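PDB 7PBG: FAD-binding oxidoreductase from Gulosibacter chungangensis, which oxidises 4-ethylphenol with a bound FAD cofactor, a dehydrogenation of the alkyl side chain that yields 4-vinylphenol. Local coordinates for the interface of chains A and B. Residues are numbered along the deposited sequence; one frame, centred on the assembly and turned at random. Chains: chain A/B, FAD-binding oxidoreductase.

The interface of chains A and B. Residues chain A 215-216, 219, 504; chain B 215-216, 219, 504.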
loop_
_atom_site.group_PDB
_atom_site.type_symbol
_atom_site.label_atom_id
_atom_site.label_comp_id
_atom_site.label_asym_id
_atom_site.label_seq_id
_atom_site.Cartn_x
_atom_site.Cartn_y
_atom_site.Cartn_z
ATOM N N SER A 215 -1.207 7.855 -5.740
ATOM C CA SER A 215 -1.953 6.616 -5.426
ATOM C C SER A 215 -3.039 6.988 -4.426
ATOM O O SER A 215 -2.671 7.399 -3.296
ATOM C CB SER A 215 -1.027 5.549 -4.894
ATOM O OG SER A 215 -0.220 5.022 -5.942
ATOM N N ILE A 216 -4.316 6.915 -4.829
ATOM C CA ILE A 216 -5.404 7.515 -3.996
ATOM C C ILE A 216 -6.400 6.453 -3.492
ATOM O O ILE A 216 -7.346 6.837 -2.829
ATOM C CB ILE A 216 -6.130 8.629 -4.763
ATOM C CG1 ILE A 216 -6.815 8.114 -6.031
ATOM C CG2 ILE A 216 -5.146 9.747 -5.044
ATOM C CD1 ILE A 216 -7.685 9.139 -6.726
ATOM N N LEU A 219 -7.153 6.893 0.124
ATOM C CA LEU A 219 -8.055 7.993 0.545
ATOM C C LEU A 219 -9.441 7.454 0.877
ATOM O O LEU A 219 -10.152 8.110 1.628
ATOM C CB LEU A 219 -8.229 9.011 -0.568
ATOM C CG LEU A 219 -7.063 9.928 -0.843
ATOM C CD1 LEU A 219 -7.558 11.041 -1.750
ATOM C CD2 LEU A 219 -6.514 10.473 0.444
ATOM N N ILE A 504 -9.110 17.776 2.308
ATOM C CA ILE A 504 -9.448 16.789 1.246
ATOM C C ILE A 504 -10.977 16.626 1.186
ATOM O O ILE A 504 -11.542 16.591 0.067
ATOM C CB ILE A 504 -8.714 15.453 1.449
ATOM C CG1 ILE A 504 -7.203 15.640 1.343
ATOM C CG2 ILE A 504 -9.234 14.390 0.485
ATOM C CD1 ILE A 504 -6.418 14.518 1.977
ATOM N N SER B 215 -5.477 6.630 4.493
ATOM C CA SER B 215 -4.036 6.413 4.294
ATOM C C SER B 215 -3.616 7.386 3.194
ATOM O O SER B 215 -4.124 7.265 2.084
ATOM C CB SER B 215 -3.709 4.988 3.976
ATOM O OG SER B 215 -3.922 4.150 5.104
ATOM N N ILE B 216 -2.785 8.375 3.522
ATOM C CA ILE B 216 -2.503 9.478 2.577
ATOM C C ILE B 216 -1.054 9.489 2.111
ATOM O O ILE B 216 -0.762 10.356 1.298
ATOM C CB ILE B 216 -2.919 10.841 3.157
ATOM C CG1 ILE B 216 -2.110 11.240 4.391
ATOM C CG2 ILE B 216 -4.403 10.818 3.453
ATOM C CD1 ILE B 216 -2.479 12.631 4.876
ATOM N N LEU B 219 -0.627 9.811 -1.563
ATOM C CA LEU B 219 -0.918 11.136 -2.159
ATOM C C LEU B 219 0.379 11.841 -2.511
ATOM O O LEU B 219 0.342 12.718 -3.374
ATOM C CB LEU B 219 -1.632 12.057 -1.171
ATOM C CG LEU B 219 -3.114 11.891 -0.954
ATOM C CD1 LEU B 219 -3.620 13.145 -0.247
ATOM C CD2 LEU B 219 -3.837 11.654 -2.269
ATOM N N ILE B 504 -7.500 18.210 -5.272
ATOM C CA ILE B 504 -6.635 17.947 -4.100
ATOM C C ILE B 504 -5.514 18.995 -4.145
ATOM O O ILE B 504 -5.205 19.611 -3.100
ATOM C CB ILE B 504 -6.112 16.505 -4.091
ATOM C CG1 ILE B 504 -7.245 15.482 -3.907
ATOM C CG2 ILE B 504 -5.031 16.332 -3.046
ATOM C CD1 ILE B 504 -6.813 14.065 -4.175
#
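A:Leu219 and B:Leu219 face each other at the centre of a two-fold symmetric, apolar patch between two copies of the oxidase, one piece of a larger interface that helps hold the deposited pair together; whether this dimer is the working form in solution the structure alone does not show. The two leucine side chains cross at about a right angle, and CD1 of A:Leu219 lies 3.8 Å from CD2 of B:Leu219. Each leucine uses its two methyls for different neighbours. CD2 of A:Leu219 turns to the branch methyl CG2 of B:Ile216, 3.7 Å away, again with the side chains crossed. CD1 points instead at the end of B:Ile504, meeting its CD1 tip to tip at 3.9 Å. Exchanging the chains gives the twins: A:Ile216 CG2 stands 3.6 Å from B:Leu219 CD2, and A:Ile504 CD1 reaches to 3.8 Å from B:Leu219 CD1. In A:Ile216 the CG1 arm sits between the backbone N and the carbonyl carbon (chi1 62°), which leaves the short CG2 branch to make the contact. A:Ile504 does the opposite, extending its long arm so that the terminal methyl touches. All these spacings are ordinary van der Waals distances, snug without strain. Cutting A:Leu219 back to an alanine removes both methyls, which would probably leave CG2 of B:Ile216 and CD1 of B:Ile504 without their partners and open a gap beside B:Leu219. Close to the axis the backbones also approach: the carbonyl O of A:Ser215 is 3.6 Å from the amide N of B:Leu219, a proximity rather than a hydrogen bond. In the fold, A:Ser215 and A:Ile216 belong to the loop leading into the short 3-10 helix 217-220, which carries A:Leu219 and precedes strand 226-234, whereas A:Ile504 comes from far along the chain, near the C-terminal end of helix 492-508; chain B repeats the arrangement.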